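Uncharacterized protein (Parabacteroides merdae, PDB 4R7F) is of unknown function but has three immunoglobulin-like beta-sandwich domains and is probably related to the plug protein of the type 9 secretion system. Local coordinates at residues F6-S11 and N315-E320; N56-N61 and A117-N122; M227-N232 and D289-H294. All coordinates share one frame; numbering follows the deposited sequence.

Interaction 1 (F6-S11 and N315-E320)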
loop_
_atom_site.group_PDB
_atom_site.type_symbol
_atom_site.label_atom_id
_atom_site.label_comp_id
_atom_site.label_asym_id
_atom_site.label_seq_id
_atom_site.Cartn_x
_atom_site.Cartn_y
_atom_site.Cartn_z
ATOM N N PHE A 6 -1.332 -27.278 -6.537
ATOM C CA PHE A 6 -1.556 -25.887 -6.806
ATOM C C PHE A 6 -3.029 -25.662 -6.838
ATOM O O PHE A 6 -3.810 -26.587 -7.101
ATOM C CB PHE A 6 -0.890 -25.452 -8.122
ATOM C CG PHE A 6 -1.318 -26.218 -9.341
ATOM C CD1 PHE A 6 -0.673 -27.404 -9.703
ATOM C CD2 PHE A 6 -2.301 -25.725 -10.169
ATOM C CE1 PHE A 6 -1.024 -28.090 -10.852
ATOM C CE2 PHE A 6 -2.678 -26.419 -11.331
ATOM C CZ PHE A 6 -2.042 -27.601 -11.677
ATOM N N THR A 7 -3.428 -24.448 -6.534
ATOM C CA THR A 7 -4.844 -24.133 -6.569
ATOM C C THR A 7 -5.354 -24.275 -7.980
ATOM O O THR A 7 -4.873 -23.593 -8.893
ATOM C CB THR A 7 -5.085 -22.736 -6.059
ATOM O OG1 THR A 7 -4.645 -22.688 -4.695
ATOM C CG2 THR A 7 -6.586 -22.364 -6.165
ATOM N N ASP A 8 -6.306 -25.182 -8.139
ATOM C CA ASP A 8 -6.904 -25.522 -9.435
ATOM C C ASP A 8 -8.267 -26.222 -9.294
ATOM O O ASP A 8 -8.544 -26.867 -8.316
ATOM C CB ASP A 8 -5.959 -26.439 -10.183
ATOM C CG ASP A 8 -6.236 -26.493 -11.677
ATOM O OD1 ASP A 8 -6.865 -25.564 -12.245
ATOM O OD2 ASP A 8 -5.813 -27.495 -12.280
ATOM N N VAL A 9 -9.133 -26.032 -10.269
ATOM C CA VAL A 9 -10.440 -26.641 -10.301
ATOM C C VAL A 9 -10.453 -27.723 -11.376
ATOM O O VAL A 9 -10.026 -27.477 -12.475
ATOM C CB VAL A 9 -11.503 -25.589 -10.642
ATOM C CG1 VAL A 9 -12.868 -26.236 -10.888
ATOM C CG2 VAL A 9 -11.599 -24.589 -9.521
ATOM N N ASN A 10 -10.942 -28.916 -11.051
ATOM C CA ASN A 10 -10.958 -30.038 -11.978
ATOM C C ASN A 10 -12.372 -30.519 -12.269
ATOM O O ASN A 10 -12.540 -31.624 -12.712
ATOM C CB ASN A 10 -10.182 -31.233 -11.388
ATOM C CG ASN A 10 -8.864 -30.825 -10.780
ATOM O OD1 ASN A 10 -7.930 -30.422 -11.490
ATOM N ND2 ASN A 10 -8.787 -30.883 -9.460
ATOM N N SER A 11 -13.385 -29.745 -11.934
ATOM C CA SER A 11 -14.750 -30.157 -12.179
ATOM C C SER A 11 -15.479 -29.045 -12.867
ATOM O O SER A 11 -15.353 -27.904 -12.471
ATOM C CB SER A 11 -15.456 -30.483 -10.881
ATOM O OG SER A 11 -16.864 -30.533 -11.078
ATOM N N ASN A 315 -7.468 -18.815 -11.435
ATOM C CA ASN A 315 -6.505 -19.188 -10.397
ATOM C C ASN A 315 -5.056 -19.062 -10.870
ATOM O O ASN A 315 -4.158 -19.794 -10.422
ATOM C CB ASN A 315 -6.809 -20.613 -9.924
ATOM C CG ASN A 315 -8.245 -20.762 -9.458
ATOM O OD1 ASN A 315 -9.085 -21.418 -10.102
ATOM N ND2 ASN A 315 -8.539 -20.135 -8.342
ATOM N N ASN A 316 -4.825 -18.137 -11.800
ATOM C CA ASN A 316 -3.492 -17.997 -12.388
ATOM C C ASN A 316 -2.862 -19.316 -12.922
ATOM O O ASN A 316 -1.663 -19.469 -12.957
ATOM C CB ASN A 316 -2.571 -17.261 -11.417
ATOM C CG ASN A 316 -2.904 -15.779 -11.322
ATOM O OD1 ASN A 316 -3.262 -15.139 -12.304
ATOM N ND2 ASN A 316 -2.818 -15.250 -10.146
ATOM N N VAL A 317 -3.710 -20.235 -13.379
ATOM C CA VAL A 317 -3.278 -21.457 -14.045
ATOM C C VAL A 317 -3.236 -21.262 -15.565
ATOM O O VAL A 317 -4.196 -20.803 -16.178
ATOM C CB VAL A 317 -4.228 -22.620 -13.645
ATOM C CG1 VAL A 317 -3.946 -23.931 -14.391
ATOM C CG2 VAL A 317 -4.177 -22.818 -12.132
ATOM N N LEU A 318 -2.098 -21.613 -16.150
ATOM C CA LEU A 318 -1.904 -21.603 -17.588
ATOM C C LEU A 318 -2.033 -23.040 -18.033
ATOM O O LEU A 318 -1.102 -23.824 -17.877
ATOM C CB LEU A 318 -0.521 -21.049 -17.968
ATOM C CG LEU A 318 -0.233 -19.656 -17.396
ATOM C CD1 LEU A 318 1.128 -19.204 -17.897
ATOM C CD2 LEU A 318 -1.314 -18.694 -17.833
ATOM N N ASP A 319 -3.216 -23.365 -18.571
ATOM C CA ASP A 319 -3.529 -24.666 -19.120
ATOM C C ASP A 319 -4.676 -24.561 -20.177
ATOM O O ASP A 319 -5.036 -23.481 -20.628
ATOM C CB ASP A 319 -3.897 -25.612 -17.966
ATOM C CG ASP A 319 -5.301 -25.329 -17.354
ATOM O OD1 ASP A 319 -5.976 -24.318 -17.735
ATOM O OD2 ASP A 319 -5.724 -26.129 -16.462
ATOM N N GLU A 320 -5.250 -25.692 -20.546
ATOM C CA GLU A 320 -6.226 -25.768 -21.627
ATOM C C GLU A 320 -7.494 -25.027 -21.299
ATOM O O GLU A 320 -8.235 -24.710 -22.192
ATOM C CB GLU A 320 -6.610 -27.232 -21.909
ATOM C CG GLU A 320 -5.453 -28.063 -22.456
ATOM C CD GLU A 320 -4.588 -28.777 -21.398
ATOM O OE1 GLU A 320 -4.813 -28.637 -20.148
ATOM O OE2 GLU A 320 -3.656 -29.478 -21.863
HETATM O O HOH W 1 -2.828 -21.894 -8.996
HETATM O O HOH W 2 -3.920 -27.417 -14.852
HETATM O O HOH W 3 -8.402 -23.263 -12.487
#

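Interaction 2 (N56-N61 and A117-N122)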
loop_
_atom_site.group_PDB
_atom_site.type_symbol
_atom_site.label_atom_id
_atom_site.label_comp_id
_atom_site.label_asym_id
_atom_site.label_seq_id
_atom_site.Cartn_x
_atom_site.Cartn_y
_atom_site.Cartn_z
ATOM N N ASN A 56 -9.620 -33.358 2.305
ATOM C CA ASN A 56 -8.383 -33.813 2.924
ATOM C C ASN A 56 -7.331 -32.708 2.980
ATOM O O ASN A 56 -7.206 -31.902 2.052
ATOM C CB ASN A 56 -7.742 -34.951 2.126
ATOM C CG ASN A 56 -8.662 -36.115 1.919
ATOM O OD1 ASN A 56 -9.443 -36.500 2.791
ATOM N ND2 ASN A 56 -8.559 -36.700 0.756
ATOM N N VAL A 57 -6.521 -32.740 4.033
ATOM C CA VAL A 57 -5.417 -31.824 4.212
ATOM C C VAL A 57 -4.123 -32.526 3.796
ATOM O O VAL A 57 -3.794 -33.615 4.294
ATOM C CB VAL A 57 -5.366 -31.350 5.673
ATOM C CG1 VAL A 57 -4.275 -30.327 5.892
ATOM C CG2 VAL A 57 -6.709 -30.748 6.047
ATOM N N VAL A 58 -3.398 -31.909 2.862
ATOM C CA VAL A 58 -2.111 -32.439 2.410
ATOM C C VAL A 58 -1.022 -31.469 2.805
ATOM O O VAL A 58 -1.062 -30.287 2.457
ATOM C CB VAL A 58 -2.047 -32.659 0.893
ATOM C CG1 VAL A 58 -0.662 -33.122 0.499
ATOM C CG2 VAL A 58 -3.078 -33.688 0.428
ATOM N N HIS A 59 -0.047 -31.965 3.554
ATOM C CA HIS A 59 1.069 -31.140 3.901
ATOM C C HIS A 59 2.143 -31.253 2.808
ATOM O O HIS A 59 2.511 -32.371 2.413
ATOM C CB HIS A 59 1.656 -31.513 5.251
ATOM C CG HIS A 59 2.714 -30.557 5.694
ATOM N ND1 HIS A 59 4.051 -30.746 5.418
ATOM C CD2 HIS A 59 2.624 -29.357 6.311
ATOM C CE1 HIS A 59 4.742 -29.733 5.906
ATOM N NE2 HIS A 59 3.897 -28.862 6.425
ATOM N N CYS A 60 2.661 -30.088 2.368
ATOM C CA CYS A 60 3.624 -30.013 1.285
ATOM C C CYS A 60 4.921 -29.355 1.678
ATOM O O CYS A 60 5.004 -28.535 2.573
ATOM C CB CYS A 60 3.031 -29.246 0.091
ATOM S SG CYS A 60 1.504 -29.955 -0.557
ATOM N N ASN A 61 5.953 -29.699 0.946
ATOM C CA ASN A 61 7.231 -29.026 1.094
ATOM C C ASN A 61 7.279 -27.708 0.334
ATOM O O ASN A 61 6.289 -27.306 -0.272
ATOM C CB ASN A 61 8.347 -30.015 0.748
ATOM C CG ASN A 61 8.628 -30.955 1.927
ATOM O OD1 ASN A 61 8.376 -30.603 3.102
ATOM N ND2 ASN A 61 9.101 -32.143 1.634
ATOM N N ALA A 117 -2.276 -28.127 1.078
ATOM C CA ALA A 117 -3.181 -28.298 -0.023
ATOM C C ALA A 117 -4.443 -29.007 0.442
ATOM O O ALA A 117 -4.403 -30.108 1.006
ATOM C CB ALA A 117 -2.516 -29.063 -1.130
ATOM N N ILE A 118 -5.573 -28.345 0.207
ATOM C CA ILE A 118 -6.881 -28.843 0.596
ATOM C C ILE A 118 -7.530 -29.458 -0.622
ATOM O O ILE A 118 -7.853 -28.743 -1.565
ATOM C CB ILE A 118 -7.785 -27.712 1.128
ATOM C CG1 ILE A 118 -7.169 -27.069 2.360
ATOM C CG2 ILE A 118 -9.151 -28.246 1.477
ATOM C CD1 ILE A 118 -6.650 -28.047 3.394
ATOM N N GLN A 119 -7.723 -30.775 -0.623
ATOM C CA GLN A 119 -8.332 -31.428 -1.781
ATOM C C GLN A 119 -9.754 -31.731 -1.418
ATOM O O GLN A 119 -9.998 -32.293 -0.372
ATOM C CB GLN A 119 -7.605 -32.696 -2.131
ATOM C CG GLN A 119 -6.132 -32.477 -2.207
ATOM C CD GLN A 119 -5.493 -33.335 -3.240
ATOM O OE1 GLN A 119 -5.115 -34.479 -2.984
ATOM N NE2 GLN A 119 -5.367 -32.786 -4.434
ATOM N N VAL A 120 -10.688 -31.307 -2.261
ATOM C CA VAL A 120 -12.105 -31.477 -1.996
ATOM C C VAL A 120 -12.684 -32.487 -2.978
ATOM O O VAL A 120 -12.199 -32.655 -4.097
ATOM C CB VAL A 120 -12.861 -30.144 -2.028
ATOM C CG1 VAL A 120 -14.356 -30.351 -1.809
ATOM C CG2 VAL A 120 -12.269 -29.191 -0.980
ATOM N N TYR A 121 -13.689 -33.213 -2.516
ATOM C CA TYR A 121 -14.325 -34.256 -3.324
ATOM C C TYR A 121 -15.758 -34.399 -2.876
ATOM O O TYR A 121 -16.130 -33.959 -1.761
ATOM C CB TYR A 121 -13.568 -35.610 -3.182
ATOM C CG TYR A 121 -13.406 -36.098 -1.749
ATOM C CD1 TYR A 121 -14.380 -36.896 -1.140
ATOM C CD2 TYR A 121 -12.292 -35.731 -0.979
ATOM C CE1 TYR A 121 -14.236 -37.332 0.176
ATOM C CE2 TYR A 121 -12.154 -36.157 0.343
ATOM C CZ TYR A 121 -13.127 -36.959 0.907
ATOM O OH TYR A 121 -12.992 -37.393 2.200
ATOM N N ASN A 122 -16.561 -34.996 -3.752
ATOM C CA ASN A 122 -17.905 -35.436 -3.418
ATOM C C ASN A 122 -17.804 -36.663 -2.519
ATOM O O ASN A 122 -17.098 -37.604 -2.887
ATOM C CB ASN A 122 -18.613 -35.822 -4.705
ATOM C CG ASN A 122 -20.101 -35.981 -4.522
ATOM O OD1 ASN A 122 -20.597 -36.498 -3.498
ATOM N ND2 ASN A 122 -20.833 -35.530 -5.517
#

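Interaction 3 (M227-N232 and D289-H294)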
loop_
_atom_site.group_PDB
_atom_site.type_symbol
_atom_site.label_atom_id
_atom_site.label_comp_id
_atom_site.label_asym_id
_atom_site.label_seq_id
_atom_site.Cartn_x
_atom_site.Cartn_y
_atom_site.Cartn_z
HETATM N N MSE A 227 -12.781 -4.899 -15.934
HETATM C CA MSE A 227 -14.082 -5.157 -16.526
HETATM C C MSE A 227 -15.009 -5.365 -15.355
HETATM O O MSE A 227 -14.578 -5.879 -14.324
HETATM C CB MSE A 227 -13.724 -6.410 -17.333
HETATM C CG MSE A 227 -14.815 -7.272 -17.834
HETATM SE SE MSE A 227 -15.505 -8.455 -16.480
HETATM C CE MSE A 227 -14.776 -10.235 -16.807
ATOM N N GLU A 228 -16.270 -4.961 -15.476
ATOM C CA GLU A 228 -17.260 -5.136 -14.397
ATOM C C GLU A 228 -18.616 -5.356 -14.997
ATOM O O GLU A 228 -18.982 -4.677 -15.954
ATOM C CB GLU A 228 -17.423 -3.885 -13.542
ATOM C CG GLU A 228 -16.238 -3.435 -12.723
ATOM C CD GLU A 228 -16.609 -2.290 -11.787
ATOM O OE1 GLU A 228 -17.818 -2.151 -11.491
ATOM O OE2 GLU A 228 -15.698 -1.534 -11.359
ATOM N N PHE A 229 -19.387 -6.258 -14.405
ATOM C CA PHE A 229 -20.762 -6.454 -14.842
ATOM C C PHE A 229 -21.630 -6.772 -13.645
ATOM O O PHE A 229 -21.900 -7.930 -13.327
ATOM C CB PHE A 229 -20.890 -7.490 -15.960
ATOM C CG PHE A 229 -20.437 -8.889 -15.587
ATOM C CD1 PHE A 229 -19.081 -9.215 -15.516
ATOM C CD2 PHE A 229 -21.371 -9.900 -15.381
ATOM C CE1 PHE A 229 -18.685 -10.510 -15.203
ATOM C CE2 PHE A 229 -20.977 -11.187 -15.052
ATOM C CZ PHE A 229 -19.631 -11.497 -14.959
ATOM N N LEU A 230 -22.093 -5.692 -13.023
ATOM C CA LEU A 230 -22.829 -5.740 -11.787
ATOM C C LEU A 230 -24.336 -5.867 -11.981
ATOM O O LEU A 230 -25.055 -6.158 -11.022
ATOM C CB LEU A 230 -22.532 -4.492 -10.978
ATOM C CG LEU A 230 -21.074 -4.186 -10.687
ATOM C CD1 LEU A 230 -21.002 -2.962 -9.778
ATOM C CD2 LEU A 230 -20.371 -5.377 -10.057
ATOM N N SER A 231 -24.813 -5.659 -13.206
ATOM C CA SER A 231 -26.188 -6.014 -13.550
ATOM C C SER A 231 -26.323 -6.247 -15.038
ATOM O O SER A 231 -25.384 -5.965 -15.799
ATOM C CB SER A 231 -27.167 -4.910 -13.124
ATOM O OG SER A 231 -27.242 -3.889 -14.093
ATOM N N ASN A 232 -27.497 -6.747 -15.439
ATOM C CA ASN A 232 -27.865 -6.820 -16.862
ATOM C C ASN A 232 -28.546 -5.567 -17.468
ATOM O O ASN A 232 -28.925 -5.589 -18.629
ATOM C CB ASN A 232 -28.747 -8.054 -17.156
ATOM C CG ASN A 232 -29.980 -8.145 -16.274
ATOM O OD1 ASN A 232 -30.546 -7.155 -15.837
ATOM N ND2 ASN A 232 -30.386 -9.355 -16.001
ATOM N N ASP A 289 -25.333 -13.551 -10.195
ATOM C CA ASP A 289 -25.681 -14.531 -11.221
ATOM C C ASP A 289 -24.409 -14.894 -12.022
ATOM O O ASP A 289 -23.355 -14.277 -11.826
ATOM C CB ASP A 289 -26.782 -13.916 -12.133
ATOM C CG ASP A 289 -27.609 -14.961 -12.859
ATOM O OD1 ASP A 289 -27.223 -16.160 -12.832
ATOM O OD2 ASP A 289 -28.640 -14.582 -13.470
ATOM N N TYR A 290 -24.524 -15.879 -12.916
ATOM C CA TYR A 290 -23.426 -16.362 -13.748
ATOM C C TYR A 290 -23.842 -16.049 -15.162
ATOM O O TYR A 290 -24.895 -16.504 -15.606
ATOM C CB TYR A 290 -23.178 -17.902 -13.606
ATOM C CG TYR A 290 -22.265 -18.307 -12.435
ATOM C CD1 TYR A 290 -22.774 -18.536 -11.156
ATOM C CD2 TYR A 290 -20.909 -18.421 -12.602
ATOM C CE1 TYR A 290 -21.954 -18.876 -10.094
ATOM C CE2 TYR A 290 -20.073 -18.756 -11.543
ATOM C CZ TYR A 290 -20.586 -18.981 -10.298
ATOM O OH TYR A 290 -19.730 -19.314 -9.278
ATOM N N TYR A 291 -23.003 -15.289 -15.867
ATOM C CA TYR A 291 -23.241 -14.895 -17.243
ATOM C C TYR A 291 -22.099 -15.460 -18.084
ATOM O O TYR A 291 -21.028 -15.747 -17.563
ATOM C CB TYR A 291 -23.287 -13.365 -17.382
ATOM C CG TYR A 291 -24.427 -12.630 -16.654
ATOM C CD1 TYR A 291 -25.455 -13.310 -15.980
ATOM C CD2 TYR A 291 -24.477 -11.239 -16.650
ATOM C CE1 TYR A 291 -26.477 -12.619 -15.328
ATOM C CE2 TYR A 291 -25.503 -10.550 -16.014
ATOM C CZ TYR A 291 -26.504 -11.239 -15.356
ATOM O OH TYR A 291 -27.510 -10.543 -14.713
ATOM N N ILE A 292 -22.330 -15.640 -19.378
ATOM C CA ILE A 292 -21.256 -15.996 -20.288
ATOM C C ILE A 292 -20.534 -14.722 -20.648
ATOM O O ILE A 292 -21.126 -13.835 -21.258
ATOM C CB ILE A 292 -21.753 -16.584 -21.611
ATOM C CG1 ILE A 292 -22.603 -17.823 -21.386
ATOM C CG2 ILE A 292 -20.574 -16.944 -22.503
ATOM C CD1 ILE A 292 -21.827 -18.949 -20.776
ATOM N N VAL A 293 -19.258 -14.615 -20.287
ATOM C CA VAL A 293 -18.502 -13.425 -20.672
ATOM C C VAL A 293 -17.605 -13.697 -21.868
ATOM O O VAL A 293 -16.896 -14.678 -21.882
ATOM C CB VAL A 293 -17.708 -12.894 -19.498
ATOM C CG1 VAL A 293 -16.986 -11.619 -19.876
ATOM C CG2 VAL A 293 -18.650 -12.697 -18.317
ATOM N N HIS A 294 -17.646 -12.793 -22.857
ATOM C CA HIS A 294 -16.940 -12.952 -24.104
ATOM C C HIS A 294 -15.777 -11.999 -24.181
ATOM O O HIS A 294 -15.967 -10.773 -24.172
ATOM C CB HIS A 294 -17.839 -12.678 -25.311
ATOM C CG HIS A 294 -19.020 -13.576 -25.396
ATOM N ND1 HIS A 294 -19.046 -14.705 -26.185
ATOM C CD2 HIS A 294 -20.222 -13.519 -24.781
ATOM C CE1 HIS A 294 -20.208 -15.308 -26.044
ATOM N NE2 HIS A 294 -20.931 -14.621 -25.184
#

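Interaction 1 (F6-S11 and N315-E320)
The N-terminal piece 6-11, extended and in strand form at Asp8 and Val9, runs at 85° to the loop 315-320, and their closest alpha carbons, those of Asp8 and Asn315, stay 6.4 Å apart. No direct hydrogen bond crosses. Val317 carries the apolar part: its CG2, anti to the carbonyl carbon, packs 3.4 Å from the backbone O of Thr7 and meets the Phe6 ring at its edge, 4.0 Å from CD2. Beside it, the methyl CG2 of Thr7 comes across the amide of Asn315, 3.7 Å from ND2, while Thr7 OG1 is turned the other way to Cys134 N. Water does the polar joining. One molecule donates to Thr7 O at 2.7 Å and also to the carbonyl O of Asn315. A second, in the plane of the Phe6 ring at its edge, donates to both Asp8 OD2 and Asp319 OD2, two carboxylate oxygens 4.4 Å apart. Lys321 forms salt bridges with Asp8 OD1 and Asp319 OD2. A loop that joins strands 305-310 and 325-327 thus meets the N-terminal region through a hydrated surface contact in which bridging water and a shared lysine probably ease the repulsion between the two acids.

Interaction 2 (N56-N61 and A117-N122)
Strands 53-60 and 114-122 run antiparallel here, with four backbone hydrogen bonds in two pairs: Asn56 with Gln119, where N to O is 2.9 Å each way, and Val58 with Ala117. Between them Val57 and Ile118 form a non-hydrogen-bonded pair whose side chains lie side by side, pointing the same way. Ile118 CG1 stands anti to the carbonyl carbon (chi1 -61°), and a further bend brings CD1 to 3.8 Å from Val57 CG2. The other face carries Asn56, Val58, Ala117 and Gln119. The CB of Val58 sits 4.2 Å from Ala117 CB; that small methyl is also met by Cys60 SG at 4.2 Å. Gln119, bent at chi2, brings OE1 to 4.1 Å from Val58 CG2, the branch anti to the carbonyl carbon, while its NE2 bonds to Thr132 OG1. Tyr121 takes the crowded position between N and carbonyl carbon (chi1 55°), which sets its CE2 against the end of Asn56, crossing at about a right angle. In the mixed sheet, strand 114-122 is paired on its other edge with strand 129-138, and Ile118 also packs on Tyr55 and Phe135, while Tyr74 of helix 71-74 bonds Val57 O through its OH.

Interaction 3 (M227-N232 and D289-H294)
The rings of Phe229 and Tyr291 meet obliquely, their planes 35° apart and their centroids 5.8 Å apart, as the two side chains slide past each other in opposite directions. Phe229 CD2 lies 3.6 Å from Tyr291 CD2, and Phe229 CE2 also reaches Tyr291 CB. At the edge of the tyrosine ring, in its plane, sits Asp289 OD2, itself hydrogen-bonded to Thr93. The Asn232 amide lies almost parallel to the ring plane, 4° off, and crosses the tyrosine at about a right angle, with ND2 3.4 Å from Tyr291 OH. The far end of Phe229 points at Val293, tip to tip, CZ to CG2 at 3.7 Å. These side chains fill the space between two sheets of a beta-sandwich: strand 225-228 pairs with strand 342-352 in one, and strand 290-298 lies between 248-253 and 332-340 in the other, so the segments face each other without backbone bonds. Phe229 stands in the crowded position between N and carbonyl carbon (chi1 62°), which carries its ring across the gap; an alanine here removes the ring that meets Tyr291 and Val293 and would probably loosen the packing between the sheets locally. Farther along, selenomethionine Met227, bent at chi2 and chi3, brings CE to 4.0 Å from Val293 CG1. Tyr249 and Val251 of strand 248-253 also touch Tyr291, and Leu253 and Leu339 touch Met227.

Interaction 1 is a surface contact, whereas interactions 2 and 3 are buried. Interactions 1 and 2 reach the same mixed sheet, since strands 8-9 and 114-122 both pair with strand 129-138; their centres lie about 15 Å apart, with nearest atoms about 6 Å apart. Interaction 3 belongs to other sheets, its centre about 31 Å from that of interaction 2. Along the chain, interactions 2 and 3 follow one another, both nested in the long loop closed by interaction 1. The chemistry follows the place: backbone hydrogen bonding within one sheet in 56-61 and 117-122, aromatic and aliphatic packing between sheets in 227-232 and 289-294, and water and carboxylates where 6-11 meets 315-320.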